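Local atomic coordinates of pectate lyase 1 (PDB entry 1PXZ), a protein that cleaves pectate, a galacturonan of plant cell walls, by calcium-dependent elimination, though with low activity, and is the major allergen of mountain cedar pollen. Residues Val51-Thr54 / Leu58-Gly61; Leu131-Val136 / Ile140-Val145. All coordinates share one frame; numbering follows the deposited sequence.

Contact 1: residues Val51-Thr54 / Leu58-Gly61; sequences VNPT and LRYG
Pro53 and Thr54 pack against Arg59 and Tyr60 in a short-range loop-to-helix contact near one end of the parallel beta-helix, the fold of polysaccharide lyase family 1. Residues 51-54 belong to the loop that follows strand 39-43, and residues 58-61 form the first turn of helix 58-63. No hydrogen bond joins the two segments, so the contact rests on apolar and van der Waals packing. The buried Pro53 ring is its centre: CB of Pro53 lies 3.5 Å from the backbone N of Tyr60 and 4.1 Å from CB of Tyr60. Arg59 contributes its aliphatic stem, which crosses the proline ring at about a right angle, with CG of Arg59 4.0 Å from CB of Pro53. Extended through chi2, the stem bends at chi3 (-60°) and carries the guanidinium beyond the proline. There NE of Arg59 forms a salt bridge with Asp48, while NH1 and NH2 bond to the carbonyl oxygens of Pro83 and Met82, which should hold the group's orientation firmly. Tyr60 swings its ring alongside the loop because CG stands anti to the backbone N (chi1 -177°); the ring also makes a cation-pi contact with Arg64. The contact lies away from the probable calcium and catalytic sites and joins the loop to the start of the helix. Two backbone carbonyls border Tyr60: O of Thr54 lies 3.3 Å from CB of Tyr60, whereas O of Pro53 meets the ring edge near its plane, 3.5 Å from CD1 of Tyr60.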
loop_
_atom_site.group_PDB
_atom_site.type_symbol
_atom_site.label_atom_id
_atom_site.label_comp_id
_atom_site.label_asym_id
_atom_site.label_seq_id
_atom_site.Cartn_x
_atom_site.Cartn_y
_atom_site.Cartn_z
ATOM N N VAL A 51 -1.273 22.750 13.210
ATOM C CA VAL A 51 -1.829 23.925 12.535
ATOM C C VAL A 51 -0.766 24.910 12.067
ATOM O O VAL A 51 -1.035 25.865 11.321
ATOM C CB VAL A 51 -2.822 24.682 13.437
ATOM C CG1 VAL A 51 -4.069 23.844 13.688
ATOM C CG2 VAL A 51 -2.158 25.095 14.754
ATOM N N ASN A 52 0.471 24.689 12.496
ATOM C CA ASN A 52 1.550 25.641 12.224
ATOM C C ASN A 52 2.869 24.898 12.377
ATOM O O ASN A 52 3.638 25.173 13.302
ATOM C CB ASN A 52 1.431 26.825 13.203
ATOM C CG ASN A 52 2.189 28.046 12.763
ATOM O OD1 ASN A 52 3.033 27.934 11.861
ATOM N ND2 ASN A 52 1.962 29.232 13.324
ATOM N N PRO A 53 3.128 23.924 11.504
ATOM C CA PRO A 53 4.342 23.106 11.617
ATOM C C PRO A 53 5.619 23.905 11.436
ATOM O O PRO A 53 5.700 24.837 10.640
ATOM C CB PRO A 53 4.187 22.086 10.484
ATOM C CG PRO A 53 3.219 22.710 9.529
ATOM C CD PRO A 53 2.272 23.531 10.370
ATOM N N THR A 54 6.664 23.549 12.158
ATOM C CA THR A 54 7.904 24.312 12.089
ATOM C C THR A 54 8.993 23.592 11.301
ATOM O O THR A 54 9.049 22.353 11.291
ATOM C CB THR A 54 8.407 24.620 13.517
ATOM O OG1 THR A 54 9.714 25.206 13.453
ATOM C CG2 THR A 54 8.562 23.351 14.324
ATOM N N LEU A 58 8.459 16.665 10.523
ATOM C CA LEU A 58 7.941 15.881 9.393
ATOM C C LEU A 58 6.786 16.598 8.725
ATOM O O LEU A 58 6.658 16.681 7.493
ATOM C CB LEU A 58 7.541 14.498 9.926
ATOM C CG LEU A 58 6.831 13.600 8.909
ATOM C CD1 LEU A 58 7.710 13.402 7.688
ATOM C CD2 LEU A 58 6.461 12.261 9.553
ATOM N N ARG A 59 5.865 17.165 9.528
ATOM C CA ARG A 59 4.692 17.789 8.914
ATOM C C ARG A 59 5.076 19.007 8.094
ATOM O O ARG A 59 4.488 19.252 7.045
ATOM C CB ARG A 59 3.637 18.177 9.948
ATOM C CG ARG A 59 2.342 18.724 9.325
ATOM C CD ARG A 59 1.403 19.134 10.463
ATOM N NE ARG A 59 1.073 18.012 11.344
ATOM C CZ ARG A 59 0.049 17.197 11.139
ATOM N NH1 ARG A 59 -0.760 17.347 10.094
ATOM N NH2 ARG A 59 -0.171 16.216 11.996
ATOM N N TYR A 60 6.063 19.787 8.538
ATOM C CA TYR A 60 6.482 20.897 7.666
ATOM C C TYR A 60 6.936 20.388 6.313
ATOM O O TYR A 60 6.559 20.882 5.263
ATOM C CB TYR A 60 7.621 21.661 8.349
ATOM C CG TYR A 60 8.124 22.879 7.594
ATOM C CD1 TYR A 60 7.560 24.132 7.808
ATOM C CD2 TYR A 60 9.164 22.782 6.678
ATOM C CE1 TYR A 60 8.006 25.261 7.128
ATOM C CE2 TYR A 60 9.614 23.899 5.995
ATOM C CZ TYR A 60 9.039 25.125 6.224
ATOM O OH TYR A 60 9.523 26.211 5.523
ATOM N N GLY A 61 7.825 19.400 6.257
ATOM C CA GLY A 61 8.252 19.035 4.903
ATOM C C GLY A 61 7.127 18.399 4.108
ATOM O O GLY A 61 6.999 18.611 2.897
#

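Contact 2: residues Leu131-Val136 / Ile140-Val145; sequences LGDVLV and IGVEPV
Strand 132-136 pairs with strand 141-145 in a twisted antiparallel beta hairpin, the N-to-C directions of these short segments lying 140° apart. Gly132 with Val145 and Val134 with Glu143 are hydrogen-bonded pairs; Asp133 with Pro144 and Leu135 with Val142 are the non-hydrogen-bonded ones. N of Val145 reaches O of Gly132 at 2.8 Å, nearly straight at 166°, whereas the bond from N of Gly132 to O of Val145 is weak at 3.4 Å. Toward the turn, N of Val136 donates to O of Gly141 from above the carbonyl plane, at 3.1 Å.

The tight side carries the buried Val134, Val136 and Val145. CG2 of Val134 and CG2 of Val145 meet at 3.8 Å, each methyl standing anti to its own carbonyl carbon. Val136 divides its branches: CG1 touches CD1 of Ile140 at 3.8 Å, while CG2 packs on CB of Glu143 and near its OE1. Gly141 takes a positive phi (87°), a backbone conformation that suits glycine.

The other face is more open. Asp133, Val142 and Pro144 are exposed, though they still touch: the side chains of Val142 and Asp133 cross at about a right angle, CG1 of Val142 lying 3.6 Å from CB of Asp133, and OD1 of Asp133 comes 3.6 Å from CA of Pro144. Leu135, only partly exposed, places CD1 against Gly141 and Val142.

This two-stranded hairpin, a sheet apart from the parallel strands of the beta-helix, lies beside helix 58-63, where Val134 rests on Arg59 and Leu135 on Thr63, and its first strand also bonds through Leu135 to the backbone of Pro50.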
loop_
_atom_site.group_PDB
_atom_site.type_symbol
_atom_site.label_atom_id
_atom_site.label_comp_id
_atom_site.label_asym_id
_atom_site.label_seq_id
_atom_site.Cartn_x
_atom_site.Cartn_y
_atom_site.Cartn_z
ATOM N N LEU A 131 -11.557 15.057 16.052
ATOM C CA LEU A 131 -11.965 16.187 15.210
ATOM C C LEU A 131 -11.139 17.400 15.603
ATOM O O LEU A 131 -10.824 17.615 16.784
ATOM C CB LEU A 131 -13.451 16.399 15.403
ATOM C CG LEU A 131 -14.099 17.690 14.926
ATOM C CD1 LEU A 131 -14.295 17.674 13.417
ATOM C CD2 LEU A 131 -15.425 17.890 15.647
ATOM N N GLY A 132 -10.718 18.203 14.624
ATOM C CA GLY A 132 -9.849 19.325 14.974
ATOM C C GLY A 132 -9.280 20.003 13.737
ATOM O O GLY A 132 -9.433 19.483 12.630
ATOM N N ASP A 133 -8.632 21.154 13.921
ATOM C CA ASP A 133 -8.015 21.867 12.799
ATOM C C ASP A 133 -6.651 21.293 12.456
ATOM O O ASP A 133 -5.865 20.833 13.309
ATOM C CB ASP A 133 -7.820 23.348 13.138
ATOM C CG ASP A 133 -9.101 24.151 13.182
ATOM O OD1 ASP A 133 -10.031 23.823 12.423
ATOM O OD2 ASP A 133 -9.173 25.118 13.979
ATOM N N VAL A 134 -6.319 21.323 11.171
ATOM C CA VAL A 134 -5.048 20.795 10.704
ATOM C C VAL A 134 -4.533 21.597 9.514
ATOM O O VAL A 134 -5.350 21.959 8.663
ATOM C CB VAL A 134 -5.158 19.343 10.195
ATOM C CG1 VAL A 134 -3.759 18.835 9.832
ATOM C CG2 VAL A 134 -5.809 18.388 11.179
ATOM N N LEU A 135 -3.238 21.852 9.406
ATOM C CA LEU A 135 -2.679 22.397 8.186
ATOM C C LEU A 135 -2.659 21.288 7.121
ATOM O O LEU A 135 -1.757 20.449 7.108
ATOM C CB LEU A 135 -1.280 22.995 8.384
ATOM C CG LEU A 135 -0.756 23.683 7.114
ATOM C CD1 LEU A 135 -1.098 25.171 7.114
ATOM C CD2 LEU A 135 0.740 23.487 6.950
ATOM N N VAL A 136 -3.680 21.329 6.264
ATOM C CA VAL A 136 -3.838 20.292 5.241
ATOM C C VAL A 136 -2.642 20.376 4.308
ATOM O O VAL A 136 -1.954 19.385 4.069
ATOM C CB VAL A 136 -5.177 20.417 4.506
ATOM C CG1 VAL A 136 -5.225 19.460 3.329
ATOM C CG2 VAL A 136 -6.348 20.113 5.444
ATOM N N ILE A 140 -3.144 25.004 0.952
ATOM C CA ILE A 140 -4.556 24.962 1.337
ATOM C C ILE A 140 -4.806 25.682 2.648
ATOM O O ILE A 140 -5.863 26.278 2.830
ATOM C CB ILE A 140 -5.057 23.502 1.409
ATOM C CG1 ILE A 140 -5.119 22.842 0.019
ATOM C CG2 ILE A 140 -6.400 23.388 2.099
ATOM C CD1 ILE A 140 -5.456 21.363 0.054
ATOM N N GLY A 141 -3.854 25.640 3.576
ATOM C CA GLY A 141 -4.077 26.275 4.866
ATOM C C GLY A 141 -4.769 25.363 5.852
ATOM O O GLY A 141 -4.904 24.149 5.646
ATOM N N VAL A 142 -5.221 25.962 6.958
ATOM C CA VAL A 142 -5.809 25.216 8.069
ATOM C C VAL A 142 -7.302 25.011 7.831
ATOM O O VAL A 142 -8.029 25.918 7.411
ATOM C CB VAL A 142 -5.537 25.928 9.412
ATOM C CG1 VAL A 142 -6.184 25.240 10.603
ATOM C CG2 VAL A 142 -4.026 26.023 9.613
ATOM N N GLU A 143 -7.735 23.777 8.085
ATOM C CA GLU A 143 -9.098 23.339 7.841
ATOM C C GLU A 143 -9.546 22.349 8.910
ATOM O O GLU A 143 -8.716 21.604 9.424
ATOM C CB GLU A 143 -9.228 22.585 6.520
ATOM C CG GLU A 143 -8.937 23.367 5.255
ATOM C CD GLU A 143 -9.675 22.743 4.079
ATOM O OE1 GLU A 143 -9.337 21.593 3.722
ATOM O OE2 GLU A 143 -10.584 23.420 3.554
ATOM N N PRO A 144 -10.831 22.295 9.202
ATOM C CA PRO A 144 -11.278 21.294 10.176
ATOM C C PRO A 144 -11.202 19.925 9.508
ATOM O O PRO A 144 -11.536 19.810 8.336
ATOM C CB PRO A 144 -12.715 21.712 10.476
ATOM C CG PRO A 144 -13.152 22.517 9.299
ATOM C CD PRO A 144 -11.930 23.106 8.655
ATOM N N VAL A 145 -10.735 18.909 10.215
ATOM C CA VAL A 145 -10.692 17.544 9.656
ATOM C C VAL A 145 -11.570 16.647 10.498
ATOM O O VAL A 145 -11.422 16.619 11.722
ATOM C CB VAL A 145 -9.241 17.040 9.633
ATOM C CG1 VAL A 145 -9.170 15.542 9.378
ATOM C CG2 VAL A 145 -8.449 17.799 8.573
#

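Following the chain from its N terminus, contact 1 comes first, closing a tight loop of three residues between the segment after strand 39-43 and helix 58-63. The chain then runs through several strands of the beta-helix before contact 2 closes another short connection, between residues 136 and 140. The two closures are therefore in series, neither enclosing nor crossing the other. They nevertheless meet in space, with centres about 12 Å apart: CG1 of Val51 packs 3.5 Å from O of Asp133, and CG of Pro53 lies 3.7 Å from CD2 of Leu135. Together they tie the early loop and helix to the later hairpin.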